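Local atomic coordinates of 4-hydroxythreonine-4-phosphate dehydrogenase (Legionella pneumophila subsp. pneumophila, PDB entry 6XMY), a protein that probably catalyses the NAD(P)-dependent oxidation of 4-(phosphooxy)-L-threonine, a step in pyridoxine 5'-phosphate biosynthesis that uses a divalent metal ion. Residues Glu149-Met154 with Asn285-Leu290; Ala163-His168 with Leu181-Val186; Phe115-Thr120 with Pro291-Ser296; Leu102-Ala107 with Thr139-Asp144. All coordinates share one frame; numbering follows the deposited sequence. Where two conformers were deposited one is given.

Interaction 1: Glu149-Met154 with Asn285-Leu290. With SO4 (sulfate ion), chain C.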
# COMPACT_ATOMS: atom_id res chain seq x y z
N GLU A 149 9.21 13.73 -4.92
CA GLU A 149 8.50 14.05 -6.15
C GLU A 149 7.82 12.82 -6.74
O GLU A 149 6.65 12.88 -7.15
CB GLU A 149 9.45 14.67 -7.17
CG GLU A 149 8.84 14.79 -8.56
CD GLU A 149 9.69 15.60 -9.51
OE1 GLU A 149 9.37 16.79 -9.71
OE2 GLU A 149 10.67 15.05 -10.05
N THR A 150 8.52 11.69 -6.80
CA THR A 150 8.00 10.48 -7.44
C THR A 150 8.01 9.34 -6.44
O THR A 150 9.07 8.88 -6.01
CB THR A 150 8.81 10.10 -8.68
OG1 THR A 150 8.89 11.22 -9.56
CG2 THR A 150 8.14 8.93 -9.40
N VAL A 151 6.82 8.87 -6.07
CA VAL A 151 6.66 7.60 -5.40
C VAL A 151 5.86 6.69 -6.33
O VAL A 151 5.23 7.14 -7.29
CB VAL A 151 5.95 7.74 -4.04
CG1 VAL A 151 6.72 8.68 -3.13
CG2 VAL A 151 4.53 8.22 -4.26
N VAL A 152 5.92 5.39 -6.05
CA VAL A 152 5.28 4.41 -6.92
C VAL A 152 4.45 3.47 -6.05
O VAL A 152 4.95 2.91 -5.07
CB VAL A 152 6.30 3.61 -7.74
CG1 VAL A 152 5.56 2.56 -8.59
CG2 VAL A 152 7.15 4.52 -8.60
N MET A 153 3.19 3.31 -6.42
CA MET A 153 2.33 2.29 -5.81
C MET A 153 2.54 0.98 -6.56
O MET A 153 2.36 0.91 -7.78
CB MET A 153 0.86 2.69 -5.90
CG MET A 153 -0.09 1.56 -5.52
SD MET A 153 -1.84 1.94 -5.76
CE MET A 153 -2.00 3.42 -4.76
N MET A 154 2.93 -0.05 -5.82
CA MET A 154 3.14 -1.37 -6.41
C MET A 154 2.39 -2.38 -5.57
O MET A 154 2.59 -2.46 -4.36
CB MET A 154 4.62 -1.74 -6.50
CG MET A 154 4.85 -3.08 -7.18
SD MET A 154 6.59 -3.53 -7.28
CE MET A 154 6.92 -4.05 -5.60
N ASN A 285 0.12 -3.84 -0.92
CA ASN A 285 0.39 -2.57 -1.57
C ASN A 285 1.61 -1.99 -0.87
O ASN A 285 1.59 -1.76 0.34
CB ASN A 285 -0.84 -1.66 -1.43
CG ASN A 285 -0.56 -0.19 -1.71
OD1 ASN A 285 0.49 0.19 -2.24
ND2 ASN A 285 -1.51 0.66 -1.32
N ILE A 286 2.70 -1.83 -1.62
CA ILE A 286 3.92 -1.27 -1.08
C ILE A 286 4.23 0.03 -1.81
O ILE A 286 4.14 0.08 -3.05
CB ILE A 286 5.10 -2.26 -1.13
CG1 ILE A 286 6.35 -1.60 -0.56
CG2 ILE A 286 5.35 -2.75 -2.54
CD1 ILE A 286 7.41 -2.56 -0.34
N THR A 287 4.57 1.07 -1.06
CA THR A 287 4.94 2.35 -1.64
C THR A 287 6.45 2.40 -1.83
O THR A 287 7.20 2.21 -0.87
CB THR A 287 4.48 3.51 -0.76
OG1 THR A 287 3.07 3.44 -0.56
CG2 THR A 287 4.84 4.83 -1.42
N LEU A 288 6.89 2.64 -3.06
CA LEU A 288 8.30 2.74 -3.38
C LEU A 288 8.72 4.20 -3.48
O LEU A 288 7.99 5.02 -4.05
CB LEU A 288 8.58 2.06 -4.72
CG LEU A 288 7.96 0.69 -4.90
CD1 LEU A 288 8.28 0.16 -6.29
CD2 LEU A 288 8.42 -0.29 -3.81
N GLY A 289 9.90 4.51 -2.93
CA GLY A 289 10.48 5.84 -3.08
C GLY A 289 10.45 6.72 -1.85
O GLY A 289 10.94 7.85 -1.92
N LEU A 290 9.88 6.26 -0.74
CA LEU A 290 9.92 7.04 0.49
C LEU A 290 11.19 6.72 1.26
O LEU A 290 11.82 5.69 1.04
CB LEU A 290 8.73 6.66 1.37
CG LEU A 290 7.33 6.83 0.80
CD1 LEU A 290 6.34 6.25 1.78
CD2 LEU A 290 7.02 8.30 0.51
S SO4 C . -3.24 4.19 -0.97
O1 SO4 C . -2.13 3.39 -0.45
O2 SO4 C . -4.02 4.70 0.15
O3 SO4 C . -2.67 5.33 -1.69
O4 SO4 C . -4.13 3.43 -1.86

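Interaction 2: Ala163-His168 with Leu181-Val186. With ZN (zinc ion), chain K.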
# COMPACT_ATOMS: atom_id res chain seq x y z
N ALA A 163 3.02 -2.30 -10.80
CA ALA A 163 3.24 -0.91 -10.44
C ALA A 163 2.40 -0.03 -11.35
O ALA A 163 2.18 -0.36 -12.52
CB ALA A 163 4.71 -0.54 -10.60
N LEU A 164 1.94 1.09 -10.81
CA LEU A 164 1.06 2.00 -11.52
C LEU A 164 1.79 3.27 -11.91
O LEU A 164 2.52 3.85 -11.10
CB LEU A 164 -0.15 2.35 -10.65
CG LEU A 164 -1.04 1.18 -10.22
CD1 LEU A 164 -2.17 1.69 -9.34
CD2 LEU A 164 -1.59 0.40 -11.43
N VAL A 165 1.58 3.72 -13.15
CA VAL A 165 2.08 5.02 -13.56
C VAL A 165 1.24 6.13 -12.93
O VAL A 165 1.77 7.17 -12.52
CB VAL A 165 2.14 5.15 -15.09
CG1 VAL A 165 2.57 6.57 -15.50
CG2 VAL A 165 3.08 4.08 -15.68
N THR A 166 -0.08 5.93 -12.89
CA THR A 166 -1.00 6.83 -12.22
C THR A 166 -1.86 6.03 -11.24
O THR A 166 -2.13 4.85 -11.46
CB THR A 166 -1.91 7.59 -13.21
OG1 THR A 166 -2.80 6.68 -13.89
CG2 THR A 166 -1.07 8.36 -14.22
N THR A 167 -2.26 6.69 -10.15
CA THR A 167 -2.94 6.00 -9.06
C THR A 167 -4.39 6.44 -9.01
O THR A 167 -5.20 6.00 -9.85
CB THR A 167 -2.21 6.23 -7.72
OG1 THR A 167 -2.23 7.63 -7.41
CG2 THR A 167 -0.78 5.74 -7.80
N HIS A 168 -4.78 7.28 -8.06
CA HIS A 168 -6.19 7.59 -7.86
C HIS A 168 -6.49 8.88 -8.61
O HIS A 168 -6.38 9.99 -8.07
CB HIS A 168 -6.53 7.57 -6.37
CG HIS A 168 -6.50 6.19 -5.77
ND1 HIS A 168 -5.58 5.80 -4.82
CD2 HIS A 168 -7.26 5.10 -6.02
CE1 HIS A 168 -5.78 4.53 -4.51
NE2 HIS A 168 -6.80 4.08 -5.22
N LEU A 181 8.31 11.86 -19.11
CA LEU A 181 9.09 12.04 -17.90
C LEU A 181 8.50 11.27 -16.72
O LEU A 181 9.23 10.68 -15.93
CB LEU A 181 9.21 13.52 -17.56
CG LEU A 181 10.31 14.29 -18.28
CD1 LEU A 181 10.42 15.70 -17.73
CD2 LEU A 181 11.64 13.56 -18.11
N LEU A 182 7.17 11.27 -16.59
CA LEU A 182 6.56 10.54 -15.49
C LEU A 182 6.82 9.05 -15.60
O LEU A 182 7.18 8.39 -14.62
CB LEU A 182 5.05 10.81 -15.42
CG LEU A 182 4.31 10.00 -14.34
CD1 LEU A 182 4.75 10.40 -12.94
CD2 LEU A 182 2.81 10.16 -14.50
N ILE A 183 6.67 8.49 -16.81
CA ILE A 183 6.93 7.07 -17.02
C ILE A 183 8.37 6.74 -16.66
O ILE A 183 8.65 5.74 -15.98
CB ILE A 183 6.60 6.68 -18.47
CG1 ILE A 183 5.10 6.82 -18.74
CG2 ILE A 183 7.06 5.26 -18.75
CD1 ILE A 183 4.76 6.66 -20.20
N ILE A 184 9.30 7.58 -17.11
CA ILE A 184 10.72 7.37 -16.81
C ILE A 184 10.95 7.36 -15.30
O ILE A 184 11.61 6.47 -14.76
CB ILE A 184 11.57 8.43 -17.51
CG1 ILE A 184 11.54 8.20 -19.03
CG2 ILE A 184 13.00 8.40 -16.98
CD1 ILE A 184 11.93 9.42 -19.83
N LYS A 185 10.41 8.36 -14.60
CA LYS A 185 10.67 8.47 -13.17
C LYS A 185 10.04 7.32 -12.40
O LYS A 185 10.64 6.79 -11.46
CB LYS A 185 10.15 9.82 -12.67
CG LYS A 185 11.02 10.97 -13.13
CD LYS A 185 10.39 12.31 -12.81
CE LYS A 185 11.29 13.46 -13.25
NZ LYS A 185 10.67 14.78 -12.96
N VAL A 186 8.83 6.93 -12.79
CA VAL A 186 8.17 5.79 -12.15
C VAL A 186 8.98 4.52 -12.35
O VAL A 186 9.23 3.76 -11.41
CB VAL A 186 6.73 5.64 -12.69
CG1 VAL A 186 6.19 4.25 -12.38
CG2 VAL A 186 5.85 6.72 -12.11
ZN ZN K . -7.46 1.88 -5.20
O HOH W 1 -6.99 2.34 -3.05
O HOH W 2 -5.69 1.34 -4.99

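Interaction 3: Phe115-Thr120 with Pro291-Ser296. With SO4 (sulfate ion), chain C.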
# COMPACT_ATOMS: atom_id res chain seq x y z
N PHE A 115 10.28 3.42 14.84
CA PHE A 115 9.71 2.16 14.39
C PHE A 115 10.35 1.84 13.05
O PHE A 115 10.79 2.75 12.33
CB PHE A 115 8.18 2.25 14.32
CG PHE A 115 7.57 2.48 15.67
CD1 PHE A 115 7.27 1.41 16.49
CD2 PHE A 115 7.39 3.77 16.15
CE1 PHE A 115 6.77 1.62 17.77
CE2 PHE A 115 6.88 3.97 17.42
CZ PHE A 115 6.56 2.90 18.22
N SER A 116 10.43 0.55 12.73
CA SER A 116 11.23 0.12 11.60
C SER A 116 10.49 0.18 10.27
O SER A 116 11.13 0.10 9.22
CB SER A 116 11.75 -1.30 11.83
OG SER A 116 10.67 -2.17 12.10
N ALA A 117 9.17 0.30 10.30
CA ALA A 117 8.36 0.34 9.09
C ALA A 117 6.95 0.70 9.50
O ALA A 117 6.56 0.54 10.67
CB ALA A 117 8.34 -1.01 8.37
N LEU A 118 6.17 1.16 8.52
CA LEU A 118 4.77 1.51 8.71
C LEU A 118 3.91 0.57 7.86
O LEU A 118 4.21 0.35 6.69
CB LEU A 118 4.53 2.95 8.28
CG LEU A 118 3.11 3.50 8.49
CD1 LEU A 118 2.76 3.53 9.97
CD2 LEU A 118 3.00 4.89 7.89
N VAL A 119 2.86 0.03 8.46
CA VAL A 119 1.87 -0.78 7.76
C VAL A 119 0.53 -0.11 7.95
O VAL A 119 0.17 0.24 9.08
CB VAL A 119 1.83 -2.22 8.30
CG1 VAL A 119 0.90 -3.10 7.45
CG2 VAL A 119 3.25 -2.82 8.35
N THR A 120 -0.22 0.07 6.87
CA THR A 120 -1.48 0.80 6.93
C THR A 120 -2.68 -0.13 6.74
O THR A 120 -2.81 -0.79 5.70
CB THR A 120 -1.53 1.94 5.91
OG1 THR A 120 -1.37 1.40 4.60
CG2 THR A 120 -0.42 2.93 6.16
N PRO A 291 11.58 7.58 2.21
CA PRO A 291 12.72 7.25 3.08
C PRO A 291 12.36 6.26 4.19
O PRO A 291 13.24 5.91 4.98
CB PRO A 291 13.12 8.61 3.67
CG PRO A 291 11.91 9.41 3.63
CD PRO A 291 11.11 8.96 2.43
N ILE A 292 11.10 5.84 4.26
CA ILE A 292 10.67 4.79 5.17
C ILE A 292 10.08 3.65 4.35
O ILE A 292 9.73 3.81 3.18
CB ILE A 292 9.63 5.29 6.20
CG1 ILE A 292 8.35 5.75 5.48
CG2 ILE A 292 10.22 6.39 7.08
CD1 ILE A 292 7.11 5.84 6.38
N ILE A 293 9.97 2.49 5.00
CA ILE A 293 9.23 1.36 4.45
C ILE A 293 7.76 1.56 4.81
O ILE A 293 7.43 1.83 5.97
CB ILE A 293 9.74 0.05 5.06
CG1 ILE A 293 11.21 -0.18 4.72
CG2 ILE A 293 8.84 -1.11 4.65
CD1 ILE A 293 11.89 -1.13 5.67
N ARG A 294 6.89 1.46 3.81
CA ARG A 294 5.45 1.50 4.06
C ARG A 294 4.77 0.45 3.21
O ARG A 294 4.88 0.48 1.98
CB ARG A 294 4.85 2.89 3.78
CG ARG A 294 3.33 2.93 3.99
CD ARG A 294 2.59 2.85 2.66
NE ARG A 294 1.15 2.64 2.83
CZ ARG A 294 0.24 2.91 1.90
NH1 ARG A 294 0.61 3.44 0.74
NH2 ARG A 294 -1.05 2.68 2.14
N THR A 295 4.07 -0.47 3.86
CA THR A 295 3.22 -1.44 3.18
C THR A 295 1.77 -1.23 3.62
O THR A 295 1.48 -0.44 4.53
CB THR A 295 3.65 -2.88 3.47
OG1 THR A 295 3.50 -3.14 4.87
CG2 THR A 295 5.09 -3.10 3.06
N SER A 296 0.88 -1.97 2.97
CA SER A 296 -0.54 -1.75 3.15
C SER A 296 -1.31 -3.00 2.74
O SER A 296 -0.85 -3.79 1.90
CB SER A 296 -0.99 -0.57 2.30
OG SER A 296 -2.37 -0.31 2.46
S SO4 C . -3.24 4.19 -0.97
O1 SO4 C . -2.13 3.39 -0.45
O2 SO4 C . -4.02 4.70 0.15
O3 SO4 C . -2.67 5.33 -1.69
O4 SO4 C . -4.13 3.43 -1.86
O HOH W 3 11.17 2.31 7.62

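Interaction 4: Leu102-Ala107 with Thr139-Asp144. With SO4 (sulfate ion), chain C.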
# COMPACT_ATOMS: atom_id res chain seq x y z
N LEU A 102 -3.27 9.44 12.69
CA LEU A 102 -2.58 8.16 12.59
C LEU A 102 -1.55 8.18 11.47
O LEU A 102 -0.42 7.71 11.64
CB LEU A 102 -3.58 7.02 12.34
CG LEU A 102 -4.77 6.84 13.30
CD1 LEU A 102 -5.57 5.61 12.89
CD2 LEU A 102 -4.30 6.74 14.75
N LEU A 103 -1.93 8.72 10.30
CA LEU A 103 -1.00 8.77 9.17
C LEU A 103 0.18 9.69 9.46
O LEU A 103 1.33 9.37 9.15
CB LEU A 103 -1.73 9.25 7.91
CG LEU A 103 -2.39 8.19 7.02
CD1 LEU A 103 -3.18 7.18 7.81
CD2 LEU A 103 -3.26 8.85 5.96
N THR A 104 -0.10 10.86 10.05
CA THR A 104 0.94 11.85 10.30
C THR A 104 1.88 11.36 11.38
O THR A 104 3.11 11.40 11.24
CB THR A 104 0.30 13.18 10.70
OG1 THR A 104 -0.62 13.60 9.68
CG2 THR A 104 1.36 14.27 10.91
N LEU A 105 1.32 10.85 12.47
CA LEU A 105 2.14 10.31 13.54
C LEU A 105 2.92 9.09 13.07
O LEU A 105 4.11 8.94 13.38
CB LEU A 105 1.25 9.98 14.74
CG LEU A 105 1.85 9.70 16.10
CD1 LEU A 105 2.82 10.79 16.55
CD2 LEU A 105 0.67 9.56 17.06
N GLY A 106 2.29 8.22 12.27
CA GLY A 106 2.99 7.05 11.77
C GLY A 106 4.18 7.41 10.89
O GLY A 106 5.27 6.85 11.03
N ALA A 107 3.98 8.35 9.96
CA ALA A 107 5.08 8.79 9.11
C ALA A 107 6.19 9.42 9.94
O ALA A 107 7.37 9.13 9.73
CB ALA A 107 4.56 9.79 8.07
N THR A 139 -0.65 7.05 -0.48
CA THR A 139 0.55 7.14 -1.30
C THR A 139 0.92 8.60 -1.55
O THR A 139 2.07 9.01 -1.36
CB THR A 139 0.30 6.40 -2.62
OG1 THR A 139 -0.02 5.04 -2.34
CG2 THR A 139 1.54 6.46 -3.51
N GLU A 140 -0.07 9.41 -1.94
CA GLU A 140 0.17 10.83 -2.17
C GLU A 140 0.41 11.57 -0.86
O GLU A 140 1.23 12.50 -0.80
CB GLU A 140 -1.00 11.46 -2.92
CG GLU A 140 -1.19 10.97 -4.35
CD GLU A 140 -1.68 9.54 -4.44
OE1 GLU A 140 -2.54 9.15 -3.62
OE2 GLU A 140 -1.19 8.80 -5.32
N PHE A 141 -0.31 11.19 0.20
CA PHE A 141 -0.09 11.81 1.50
C PHE A 141 1.36 11.65 1.94
O PHE A 141 2.00 12.61 2.38
CB PHE A 141 -1.03 11.23 2.56
CG PHE A 141 -0.72 11.72 3.95
CD1 PHE A 141 -1.26 12.92 4.42
CD2 PHE A 141 0.14 11.02 4.78
CE1 PHE A 141 -0.96 13.38 5.70
CE2 PHE A 141 0.45 11.49 6.04
CZ PHE A 141 -0.11 12.67 6.50
N PHE A 142 1.89 10.43 1.82
CA PHE A 142 3.26 10.19 2.28
C PHE A 142 4.27 10.86 1.36
O PHE A 142 5.30 11.37 1.82
CB PHE A 142 3.53 8.69 2.40
CG PHE A 142 2.74 8.00 3.49
CD1 PHE A 142 2.63 8.56 4.75
CD2 PHE A 142 2.12 6.77 3.25
CE1 PHE A 142 1.91 7.93 5.75
CE2 PHE A 142 1.40 6.13 4.26
CZ PHE A 142 1.30 6.71 5.50
N ALA A 143 4.02 10.85 0.04
CA ALA A 143 4.89 11.57 -0.87
C ALA A 143 4.99 13.04 -0.49
O ALA A 143 6.09 13.61 -0.43
CB ALA A 143 4.38 11.42 -2.31
N ASP A 144 3.85 13.67 -0.20
CA ASP A 144 3.85 15.07 0.23
C ASP A 144 4.56 15.23 1.58
O ASP A 144 5.35 16.16 1.75
CB ASP A 144 2.42 15.59 0.32
CG ASP A 144 1.77 15.76 -1.04
OD1 ASP A 144 2.47 15.61 -2.06
OD2 ASP A 144 0.55 16.04 -1.10
S SO4 C . -3.24 4.19 -0.97
O1 SO4 C . -2.13 3.39 -0.45
O2 SO4 C . -4.02 4.70 0.15
O3 SO4 C . -2.67 5.33 -1.69
O4 SO4 C . -4.13 3.43 -1.86

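Interaction 1: Glu149-Met154 with Asn285-Leu290
Met154 CG and Ile286 CG1 each stand anti to their own backbone N (chi1 -177° and 180°), and the two side chains lie next to each other, pointing the same way. A bend at chi3 of Met154 (76°) places its methyl CE 3.7 Å from Ile286 CG2. A long flexible thioether and a branched isoleucine suit this buried face, which Val152 and Leu288 continue; Leu288 CD1 reaches Met154 CB at 4.1 Å.

The backbones run antiparallel. Val152 pairs with Leu288 through Leu288 N to Val152 O, 2.8 Å and nearly straight, and the return bond from Val152 N to Leu288 O. Met154 pairs likewise with Ile286, its O taking Ile286 N at 2.8 Å. Met153 and Thr287 form the non-hydrogen-bonded pair between them, with side chains on the other face. Beyond the strands, Val151 CG1 meets Leu290 CD2 at 3.7 Å, and Gly289 makes the turn with a positive phi that glycine adopts easily.

At the far end Asn285 ND2 donates to sulfate O1 (2.9 Å). The amide offers N-H without adding charge, and Thr139, His138 N and Arg294 hold the same anion. Asn285 is a predicted substrate residue, so an otherwise largely apolar strand pair appears to present its amide to a site that could receive the phosphate of the substrate.

Interaction 2: Ala163-His168 with Leu181-Val186
Val165 O is approached by two side chains of helix 180-197, with Leu182 CD2 3.7 Å away and Val186 CG2 4.1 Å away. These are packing contacts of methyl groups against a carbonyl oxygen; no hydrogen bond crosses between the two segments, which meet through branched hydrocarbon groups.

Val165, just past the end of strand 161-164, is the centre. Its CG1, anti to the backbone N (chi1 176°), lies 3.7 Å from Leu182 CD2, and the two side chains cross at a slant. The same methyl comes 4.1 Å from Ile183 CG1. Val186 also turns its other methyl to the strand, CG1 lying 3.9 Å from Leu164 O. Apolar residues suit the place because Val165, Ile183 and Val186 are buried between strand and helix. The backbones of Ala163 and Val165 are hydrogen-bonded to strand 262-265. Thr166 turns its hydroxyl to Met266 O, so this polar group is satisfied away from the helix.

The segment then runs on to His168, whose NE2 binds zinc at 2.3 Å. His268 and two waters are the other ligands of the ion, which in the PdxA family is predicted to be shared between dimer partners. A helix packed against the end of a sheet strand, followed by a metal ligand on the loop leaving that strand, is consistent with the alpha/beta active-site architecture of the isocitrate dehydrogenase-like clan to which PdxA belongs.

Interaction 3: Phe115-Thr120 with Pro291-Ser296
Leu118 N donates to Ile293 O at 2.9 Å, and Leu118 O accepts Thr295 N at 2.9 Å. Thr120 N continues the parallel ladder to Thr295 O, also 2.9 Å. Before Leu118 a water bridges the segments, donating to Ser116 O (2.7 Å) and accepting from Ile293 N (2.9 Å).

Among the side chains, Thr120 OG1 is the key acceptor. Chi1 of 59° sets it between the backbone N and carbonyl carbon, where Arg294 NH2 reaches it at 2.8 Å, the oxygen lying in the guanidinium plane; NE adds a weak second bond. Arginine suits the place because its several N-H groups can serve several partners: NH1 and NH2 both donate to sulfate O1, with NH2 at 2.9 Å, and NH1 also bonds Thr287 OG1. Thr295 OG1 pairs with Ala319 O, and Ser296 OG has a weak bond to the nicotinamide amide nitrogen of NAD. Ala117 CB packs on Ile293 CB at 3.7 Å.

Strand 117-120 is flanked by strand 12-15, and strand 294-297 by strand 284-288; helix 138-145 covers the Leu118 and Arg294 face, helix 314-328 the Val119 and Thr295 face.

Interaction 4: Leu102-Ala107 with Thr139-Asp144
The Phe141 ring has Leu103 CD2 over one face, 4.2 Å above the plane and displaced toward the rim. At its edge, near the ring plane, stands Thr104 OG1, 3.4 Å from CZ, the two side chains crossing at about a right angle. Leu103 CB touches the same ring at CE2, 3.6 Å away. The edge of Phe141 also meets Phe142 CD1. The Phe142 ring, in turn, receives Leu103 O at its edge, 3.7 Å from CE1, and Ala107 CB comes in obliquely at 4.0 Å from CE1.

Chi1 of 173° sets Phe141 CG anti to the backbone N, and the CB already points toward helix 96-111. Large rings suit the wide spacing: the axes of segments 102-107 and 139-144 approach to 10.9 Å, their directions 47° apart. Small residues on helix 96-111 suit the other side: Ala107 offers one methyl, and Thr104 keeps its hydroxyl satisfied by Met100 O. This is helix-helix packing of an alpha/beta domain, and the second helix also carries an anion site at its N-terminus.

There Thr139 N donates to sulfate O3 at 2.9 Å and Thr139 OG1 to the same oxygen at 2.7 Å, while His138 N also bonds the ion. The helix dipole would favour a negative group here, and both residues are predicted to bind substrate, so the sulfate may mimic its phosphate. Phe142 also packs on Leu118 and Arg294 of the neighbouring strands, and Leu118 CD1 lies close to Gly106 CA.

Overall arrangement
The first segments of interactions 4 and 3, residues 102-107 and 115-120, come early in the chain; 139-144, 149-154, 163-168 and 181-186 follow, and 285-290 and 291-296 close interactions 1 and 3 much later. Strands 117-120, 294-297, 284-288, 152-156 and 161-164 lie side by side in that order, so interaction 1 is central, its centre about 11 Å from that of interaction 3 and about 10 Å from that of interaction 2. The centres of interactions 2 and 3 are about 21 Å apart. Interaction 4 packs helices beside interaction 3. One sulfate links interactions 1, 3 and 4, while zinc marks interaction 2, suggesting a composite substrate and metal site.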